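Local atomic coordinates of uracil-DNA glycosylase (Nitratifractor salsuginis, PDB entry 5X3G), a protein that is a member of the uracil-DNA glycosylase family, a single-chain alpha/beta protein built round a four-stranded parallel sheet. Residues Tyr90-Gly95 with Glu157-Ser162; Ile120-Val125 with Glu240-Leu245. All blocks are in the same frame, centred on the assembly; numbering follows the deposited sequence.

How the contacts relate
Contacts 1 and 2 pack helices and a loop around one parallel sheet, at different depths of the fold. The centre of contact 1 lies about 6 Å from the centre of the chain, where a loop following strand 73-77 meets helix 152-161 near the outermost strand 164-168. Contact 2, whose centre is about 17 Å from that of the chain, pairs helix 114-126 with helix 240-246, beside strand 225-228 at the other border of the sheet. The centres of the two contacts are 16 Å apart and their nearest atoms about 7 Å, so they do not touch. Helix 114-126 bridges the gap: its residues S115, L116 and F119 meet F92 of contact 1, while M122 and V125 serve contact 2.

Contact 1 (Tyr90-Gly95 with Glu157-Ser162); sequences YAFIDG and ENFERS
F159 reaches from helix 152-161 to the side chains of F92 and I93, and these three form the apolar half of the contact. The methyl CD1 of I93 lies 4.0 Å from F159 CD2, the two side chains running past one another in opposite senses. The F92 and F159 side chains cross at about a right angle, the edge of the F92 ring leading with CD2, 4.2 Å from F159 CZ. A first torsion roughly anti to the backbone N (chi1 -155°) turns the F92 ring toward the helix; F119 of helix 114-126 packs against F92 edge-to-face.

The polar half is sparser. Atom OE2 of E160 comes to the rim of the Y90 ring, 3.6 Å from CE1, and ring and carboxylate planes stand 81° apart. The other oxygen, OE1, is committed to a salt bridge with R156, one turn earlier on the helix, which should steady the carboxylate beside the tyrosine. Further round the helix lies its solvent side, where R161 is exposed and makes a weak hydrogen bond to N158 OD1. With I93 and F159 also touching strand 164-168, this is the layered packing of an alpha/beta fold, a loop and a helix closing over the sheet's edge strand.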
ATOM      1  N   TYR A  90      -4.798   2.947   1.000  1.00 25.16           N
ATOM      2  CA  TYR A  90      -3.816   1.880   0.874  1.00 19.77           C
ATOM      3  C   TYR A  90      -2.817   2.234  -0.213  1.00 19.66           C
ATOM      4  O   TYR A  90      -3.194   2.757  -1.266  1.00 24.35           O
ATOM      5  CB  TYR A  90      -4.465   0.538   0.513  1.00 23.90           C
ATOM      6  CG  TYR A  90      -5.437  -0.000   1.531  1.00 22.35           C
ATOM      7  CD1 TYR A  90      -4.991  -0.706   2.638  1.00 18.14           C
ATOM      8  CD2 TYR A  90      -6.805   0.173   1.370  1.00 22.86           C
ATOM      9  CE1 TYR A  90      -5.879  -1.213   3.568  1.00 24.32           C
ATOM     10  CE2 TYR A  90      -7.704  -0.330   2.294  1.00 27.73           C
ATOM     11  CZ  TYR A  90      -7.233  -1.022   3.392  1.00 34.81           C
ATOM     12  OH  TYR A  90      -8.124  -1.527   4.312  1.00 25.38           O
ATOM     13  N   ALA A  91      -1.548   1.941   0.043  1.00 20.81           N
ATOM     14  CA  ALA A  91      -0.577   1.936  -1.037  1.00 24.10           C
ATOM     15  C   ALA A  91      -0.946   0.863  -2.053  1.00 20.51           C
ATOM     16  O   ALA A  91      -1.500  -0.186  -1.708  1.00 27.20           O
ATOM     17  CB  ALA A  91       0.832   1.690  -0.492  1.00 16.67           C
ATOM     18  N   PHE A  92      -0.684   1.164  -3.325  1.00 22.95           N
ATOM     19  CA  PHE A  92      -0.753   0.200  -4.420  1.00 22.68           C
ATOM     20  C   PHE A  92      -2.178  -0.190  -4.806  1.00 33.78           C
ATOM     21  O   PHE A  92      -2.440  -0.457  -5.982  1.00 40.63           O
ATOM     22  CB  PHE A  92       0.054  -1.056  -4.075  1.00 27.68           C
ATOM     23  CG  PHE A  92       0.533  -1.811  -5.279  1.00 25.54           C
ATOM     24  CD1 PHE A  92       1.047  -1.130  -6.369  1.00 30.05           C
ATOM     25  CD2 PHE A  92       0.479  -3.193  -5.321  1.00 33.27           C
ATOM     26  CE1 PHE A  92       1.491  -1.809  -7.481  1.00 35.80           C
ATOM     27  CE2 PHE A  92       0.921  -3.881  -6.434  1.00 24.11           C
ATOM     28  CZ  PHE A  92       1.430  -3.187  -7.516  1.00 27.75           C
ATOM     29  N   ILE A  93      -3.102  -0.229  -3.850  1.00 26.87           N
ATOM     30  CA  ILE A  93      -4.467  -0.670  -4.129  1.00 26.02           C
ATOM     31  C   ILE A  93      -5.251   0.482  -4.742  1.00 29.40           C
ATOM     32  O   ILE A  93      -5.496   1.501  -4.088  1.00 35.68           O
ATOM     33  CB  ILE A  93      -5.158  -1.185  -2.861  1.00 26.32           C
ATOM     34  CG1 ILE A  93      -4.323  -2.279  -2.204  1.00 26.82           C
ATOM     35  CG2 ILE A  93      -6.532  -1.730  -3.199  1.00 22.18           C
ATOM     36  CD1 ILE A  93      -4.097  -3.494  -3.080  1.00 28.57           C
ATOM     37  N   ASP A  94      -5.673   0.310  -5.991  1.00 27.66           N
ATOM     38  CA  ASP A  94      -6.427   1.333  -6.704  1.00 28.48           C
ATOM     39  C   ASP A  94      -7.919   1.090  -6.508  1.00 30.37           C
ATOM     40  O   ASP A  94      -8.453   0.069  -6.957  1.00 28.37           O
ATOM     41  CB  ASP A  94      -6.065   1.333  -8.190  1.00 27.86           C
ATOM     42  CG  ASP A  94      -6.604   2.548  -8.925  1.00 32.65           C
ATOM     43  OD1 ASP A  94      -7.774   2.920  -8.703  1.00 29.98           O
ATOM     44  OD2 ASP A  94      -5.855   3.141  -9.730  1.00 30.11           O
ATOM     45  N   GLY A  95      -8.592   2.041  -5.862  1.00 28.66           N
ATOM     46  CA  GLY A  95     -10.007   1.926  -5.559  1.00 31.90           C
ATOM     47  C   GLY A  95     -10.924   1.931  -6.766  1.00 30.19           C
ATOM     48  O   GLY A  95     -12.114   1.641  -6.608  1.00 35.23           O
ATOM     49  N   GLU A 157      -7.045  -7.754   0.993  1.00 20.37           N
ATOM     50  CA  GLU A 157      -7.172  -8.610   2.169  1.00 33.24           C
ATOM     51  C   GLU A 157      -6.074  -9.663   2.214  1.00 28.84           C
ATOM     52  O   GLU A 157      -5.587 -10.014   3.293  1.00 32.51           O
ATOM     53  CB  GLU A 157      -8.547  -9.278   2.183  1.00 31.54           C
ATOM     54  CG  GLU A 157      -9.700  -8.335   2.474  1.00 30.62           C
ATOM     55  CD  GLU A 157     -11.052  -8.999   2.295  1.00 39.52           C
ATOM     56  OE1 GLU A 157     -11.131 -10.012   1.567  1.00 36.20           O
ATOM     57  OE2 GLU A 157     -12.038  -8.509   2.883  1.00 40.88           O
ATOM     58  N   ASN A 158      -5.672 -10.182   1.052  1.00 23.27           N
ATOM     59  CA  ASN A 158      -4.604 -11.176   1.020  1.00 23.66           C
ATOM     60  C   ASN A 158      -3.245 -10.549   1.304  1.00 27.30           C
ATOM     61  O   ASN A 158      -2.388 -11.194   1.920  1.00 24.20           O
ATOM     62  CB  ASN A 158      -4.583 -11.895  -0.329  1.00 19.72           C
ATOM     63  CG  ASN A 158      -5.737 -12.863  -0.493  1.00 31.81           C
ATOM     64  OD1 ASN A 158      -6.438 -13.189   0.469  1.00 30.32           O
ATOM     65  ND2 ASN A 158      -5.931 -13.343  -1.715  1.00 28.92           N
ATOM     66  N   PHE A 159      -3.016  -9.313   0.848  1.00 26.08           N
ATOM     67  CA  PHE A 159      -1.846  -8.570   1.304  1.00 23.21           C
ATOM     68  C   PHE A 159      -1.800  -8.530   2.824  1.00 27.69           C
ATOM     69  O   PHE A 159      -0.760  -8.796   3.438  1.00 22.05           O
ATOM     70  CB  PHE A 159      -1.858  -7.143   0.754  1.00 24.83           C
ATOM     71  CG  PHE A 159      -1.190  -6.989  -0.577  1.00 23.79           C
ATOM     72  CD1 PHE A 159       0.169  -7.217  -0.719  1.00 18.20           C
ATOM     73  CD2 PHE A 159      -1.914  -6.573  -1.681  1.00 19.66           C
ATOM     74  CE1 PHE A 159       0.785  -7.058  -1.945  1.00 26.57           C
ATOM     75  CE2 PHE A 159      -1.305  -6.411  -2.905  1.00 20.09           C
ATOM     76  CZ  PHE A 159       0.050  -6.653  -3.039  1.00 22.88           C
ATOM     77  N   GLU A 160      -2.932  -8.194   3.448  1.00 23.53           N
ATOM     78  CA  GLU A 160      -2.944  -8.082   4.904  1.00 29.54           C
ATOM     79  C   GLU A 160      -2.787  -9.441   5.582  1.00 25.81           C
ATOM     80  O   GLU A 160      -2.149  -9.530   6.638  1.00 31.38           O
ATOM     81  CB  GLU A 160      -4.221  -7.380   5.360  1.00 27.42           C
ATOM     82  CG  GLU A 160      -4.261  -5.919   4.933  1.00 29.60           C
ATOM     83  CD  GLU A 160      -5.529  -5.208   5.346  1.00 35.71           C
ATOM     84  OE1 GLU A 160      -6.616  -5.806   5.206  1.00 36.23           O
ATOM     85  OE2 GLU A 160      -5.437  -4.049   5.806  1.00 31.73           O
ATOM     86  N   ARG A 161      -3.343 -10.505   4.994  1.00 23.42           N
ATOM     87  CA  ARG A 161      -3.130 -11.846   5.532  1.00 30.43           C
ATOM     88  C   ARG A 161      -1.653 -12.203   5.561  1.00 31.19           C
ATOM     89  O   ARG A 161      -1.199 -12.899   6.476  1.00 25.09           O
ATOM     90  CB  ARG A 161      -3.894 -12.886   4.710  1.00 33.78           C
ATOM     91  CG  ARG A 161      -5.393 -12.933   4.946  1.00 37.63           C
ATOM     92  CD  ARG A 161      -5.991 -14.127   4.219  1.00 46.39           C
ATOM     93  NE  ARG A 161      -7.380 -14.381   4.583  1.00 49.98           N
ATOM     94  CZ  ARG A 161      -8.424 -13.832   3.973  1.00 58.88           C
ATOM     95  NH1 ARG A 161      -8.234 -12.989   2.968  1.00 43.02           N
ATOM     96  NH2 ARG A 161      -9.657 -14.125   4.366  1.00 43.06           N
ATOM     97  N   SER A 162      -0.895 -11.738   4.572  1.00 26.83           N
ATOM     98  CA  SER A 162       0.539 -11.965   4.509  1.00 23.62           C
ATOM     99  C   SER A 162       1.329 -10.963   5.340  1.00 26.34           C
ATOM    100  O   SER A 162       2.562 -10.966   5.279  1.00 28.11           O
ATOM    101  CB  SER A 162       1.006 -11.931   3.052  1.00 25.21           C
ATOM    102  OG  SER A 162       0.405 -12.983   2.312  1.00 31.69           O
TER

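Contact 2 (Ile120-Val125 with Glu240-Leu245); sequences IKMALV and EKAWEL
M122, modelled as selenomethionine, and V125 meet the indole of W243 in a helix-helix contact that includes a Met-aromatic interaction. It joins helix 114-126 to helix 240-246, where A242 also touches L228 of strand 225-228. The axes of segments 120-125 and 240-245 cross at -70° and come within 9.6 Å of each other, a steep crossing; M122, V125, A242 and W243 make the contact.

The indole is approached in two ways. M122 comes to its edge, with CG lying in the ring plane 4.0 Å from W243 CD1. Its selenium is also edge-on, 5.2 Å from the centroid of the five-membered ring and 76° off the ring normal. CG of M122 leaves anti to the backbone N (chi1 180°), and the chain then bends at both later torsions, carrying the selenium to 3.9 Å from the carbonyl O of A242. The CB of A242 packs on the same side chain, 4.0 Å from M122 CG.

V125, by contrast, brings CG1 to the indole obliquely near its rim, while CG of E240, from W243's own helix, lies on the other side of the ring plane. The indole NE1 donates a hydrogen bond to the carbonyl O of I237, which should limit the ring's rotation. V125 CG1 comes closest to the indole at CZ2 of W243, 3.6 Å away.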
ATOM      1  N   ILE A 120      -0.365  -8.272 -11.204  1.00 25.13           N
ATOM      2  CA  ILE A 120      -1.279  -9.407 -11.221  1.00 19.99           C
ATOM      3  C   ILE A 120      -0.806 -10.462 -12.211  1.00 28.42           C
ATOM      4  O   ILE A 120      -0.854 -11.666 -11.924  1.00 21.91           O
ATOM      5  CB  ILE A 120      -2.710  -8.931 -11.532  1.00 20.00           C
ATOM      6  CG1 ILE A 120      -3.279  -8.135 -10.353  1.00 19.88           C
ATOM      7  CG2 ILE A 120      -3.599 -10.116 -11.873  1.00 15.72           C
ATOM      8  CD1 ILE A 120      -4.583  -7.440 -10.669  1.00 25.94           C
ATOM      9  N   LYS A 121      -0.336 -10.037 -13.389  1.00 22.03           N
ATOM     10  CA  LYS A 121       0.277 -10.998 -14.303  1.00 27.24           C
ATOM     11  C   LYS A 121       1.479 -11.684 -13.658  1.00 26.26           C
ATOM     12  O   LYS A 121       1.662 -12.900 -13.802  1.00 31.30           O
ATOM     13  CB  LYS A 121       0.689 -10.309 -15.602  1.00 22.73           C
ATOM     14  CG  LYS A 121      -0.469  -9.891 -16.486  1.00 24.02           C
ATOM     15  CD  LYS A 121       0.042  -9.230 -17.753  1.00 34.41           C
ATOM     16  CE  LYS A 121      -1.095  -8.698 -18.600  1.00 26.98           C
ATOM     17  NZ  LYS A 121      -0.581  -8.084 -19.857  1.00 31.55           N
HETATM   18  N   MSE A 122       2.314 -10.919 -12.954  1.00 29.35           N
HETATM   19  CA  MSE A 122       3.479 -11.442 -12.235  1.00 23.78           C
HETATM   20  C   MSE A 122       3.049 -12.522 -11.247  1.00 26.52           C
HETATM   21  O   MSE A 122       3.667 -13.582 -11.178  1.00 27.40           O
HETATM   22  CB  MSE A 122       4.224 -10.305 -11.503  1.00 25.45           C
HETATM   23  CG  MSE A 122       5.476 -10.722 -10.695  1.00 29.02           C
HETATM   24 SE   MSE A 122       5.107 -11.638  -8.995  1.00 33.81          SE
HETATM   25  CE  MSE A 122       4.234 -10.185  -8.032  1.00 24.36           C
ATOM     26  N   ALA A 123       1.992 -12.243 -10.480  1.00 23.36           N
ATOM     27  CA  ALA A 123       1.521 -13.216  -9.502  1.00 20.16           C
ATOM     28  C   ALA A 123       0.970 -14.463 -10.182  1.00 26.26           C
ATOM     29  O   ALA A 123       1.173 -15.582  -9.696  1.00 21.19           O
ATOM     30  CB  ALA A 123       0.468 -12.581  -8.597  1.00 23.78           C
ATOM     31  N   LEU A 124       0.278 -14.292 -11.313  1.00 20.94           N
ATOM     32  CA  LEU A 124      -0.195 -15.447 -12.068  1.00 30.90           C
ATOM     33  C   LEU A 124       0.961 -16.296 -12.578  1.00 30.20           C
ATOM     34  O   LEU A 124       0.837 -17.523 -12.662  1.00 30.92           O
ATOM     35  CB  LEU A 124      -1.073 -14.993 -13.232  1.00 27.59           C
ATOM     36  CG  LEU A 124      -2.459 -14.458 -12.877  1.00 21.70           C
ATOM     37  CD1 LEU A 124      -3.148 -13.911 -14.121  1.00 22.17           C
ATOM     38  CD2 LEU A 124      -3.301 -15.552 -12.208  1.00 21.24           C
ATOM     39  N   VAL A 125       2.088 -15.673 -12.927  1.00 28.30           N
ATOM     40  CA  VAL A 125       3.251 -16.448 -13.352  1.00 31.23           C
ATOM     41  C   VAL A 125       3.881 -17.162 -12.161  1.00 30.84           C
ATOM     42  O   VAL A 125       4.166 -18.364 -12.216  1.00 27.80           O
ATOM     43  CB  VAL A 125       4.272 -15.545 -14.066  1.00 25.70           C
ATOM     44  CG1 VAL A 125       5.567 -16.309 -14.331  1.00 33.00           C
ATOM     45  CG2 VAL A 125       3.688 -15.002 -15.359  1.00 34.17           C
ATOM     46  N   GLU A 240      12.277 -12.320 -11.531  1.00 28.09           N
ATOM     47  CA  GLU A 240      12.296 -13.496 -10.666  1.00 28.78           C
ATOM     48  C   GLU A 240      12.477 -13.129  -9.196  1.00 20.22           C
ATOM     49  O   GLU A 240      12.056 -13.890  -8.315  1.00 30.40           O
ATOM     50  CB  GLU A 240      13.387 -14.459 -11.133  1.00 32.32           C
ATOM     51  CG  GLU A 240      13.104 -15.029 -12.516  1.00 41.66           C
ATOM     52  CD  GLU A 240      14.275 -15.792 -13.106  1.00 49.50           C
ATOM     53  OE1 GLU A 240      15.356 -15.810 -12.483  1.00 54.75           O
ATOM     54  OE2 GLU A 240      14.104 -16.373 -14.199  1.00 41.07           O
ATOM     55  N   LYS A 241      13.091 -11.978  -8.907  1.00 31.71           N
ATOM     56  CA  LYS A 241      13.134 -11.513  -7.525  1.00 30.94           C
ATOM     57  C   LYS A 241      11.727 -11.241  -7.008  1.00 33.73           C
ATOM     58  O   LYS A 241      11.411 -11.527  -5.843  1.00 27.25           O
ATOM     59  CB  LYS A 241      14.015 -10.266  -7.414  1.00 36.58           C
ATOM     60  CG  LYS A 241      14.311  -9.837  -5.985  1.00 23.24           C
ATOM     61  CD  LYS A 241      15.294  -8.673  -5.932  1.00 32.83           C
ATOM     62  CE  LYS A 241      15.839  -8.483  -4.522  1.00 31.68           C
ATOM     63  NZ  LYS A 241      16.764  -7.319  -4.428  1.00 33.78           N
ATOM     64  N   ALA A 242      10.857 -10.718  -7.879  1.00 27.29           N
ATOM     65  CA  ALA A 242       9.451 -10.563  -7.527  1.00 30.66           C
ATOM     66  C   ALA A 242       8.780 -11.916  -7.322  1.00 29.49           C
ATOM     67  O   ALA A 242       8.008 -12.091  -6.372  1.00 22.96           O
ATOM     68  CB  ALA A 242       8.723  -9.761  -8.605  1.00 27.78           C
ATOM     69  N   TRP A 243       9.058 -12.885  -8.203  1.00 31.32           N
ATOM     70  CA  TRP A 243       8.507 -14.227  -8.022  1.00 25.87           C
ATOM     71  C   TRP A 243       8.871 -14.792  -6.659  1.00 28.85           C
ATOM     72  O   TRP A 243       8.041 -15.428  -5.999  1.00 33.20           O
ATOM     73  CB  TRP A 243       9.019 -15.182  -9.098  1.00 29.65           C
ATOM     74  CG  TRP A 243       8.762 -14.810 -10.516  1.00 28.22           C
ATOM     75  CD1 TRP A 243       8.043 -13.750 -10.989  1.00 30.27           C
ATOM     76  CD2 TRP A 243       9.233 -15.521 -11.661  1.00 34.86           C
ATOM     77  NE1 TRP A 243       8.045 -13.759 -12.367  1.00 30.74           N
ATOM     78  CE2 TRP A 243       8.769 -14.840 -12.802  1.00 35.58           C
ATOM     79  CE3 TRP A 243      10.005 -16.673 -11.831  1.00 50.88           C
ATOM     80  CZ2 TRP A 243       9.054 -15.272 -14.095  1.00 41.27           C
ATOM     81  CZ3 TRP A 243      10.287 -17.102 -13.111  1.00 45.54           C
ATOM     82  CH2 TRP A 243       9.813 -16.404 -14.227  1.00 43.45           C
ATOM     83  N   GLU A 244      10.118 -14.594  -6.229  1.00 27.86           N
ATOM     84  CA  GLU A 244      10.535 -15.175  -4.961  1.00 31.54           C
ATOM     85  C   GLU A 244       9.988 -14.401  -3.769  1.00 26.71           C
ATOM     86  O   GLU A 244       9.693 -15.005  -2.730  1.00 28.73           O
ATOM     87  CB  GLU A 244      12.059 -15.260  -4.887  1.00 31.12           C
ATOM     88  CG  GLU A 244      12.554 -15.945  -3.622  1.00 46.80           C
ATOM     89  CD  GLU A 244      14.035 -16.258  -3.654  1.00 50.61           C
ATOM     90  OE1 GLU A 244      14.683 -15.972  -4.681  1.00 36.54           O
ATOM     91  OE2 GLU A 244      14.549 -16.793  -2.648  1.00 59.26           O
ATOM     92  N   LEU A 245       9.831 -13.081  -3.887  1.00 31.68           N
ATOM     93  CA  LEU A 245       9.277 -12.333  -2.762  1.00 26.31           C
ATOM     94  C   LEU A 245       7.778 -12.580  -2.605  1.00 28.05           C
ATOM     95  O   LEU A 245       7.308 -12.914  -1.511  1.00 28.57           O
ATOM     96  CB  LEU A 245       9.557 -10.839  -2.924  1.00 26.43           C
ATOM     97  CG  LEU A 245       8.874  -9.947  -1.883  1.00 19.24           C
ATOM     98  CD1 LEU A 245       9.286 -10.347  -0.477  1.00 23.26           C
ATOM     99  CD2 LEU A 245       9.201  -8.488  -2.133  1.00 23.28           C
TER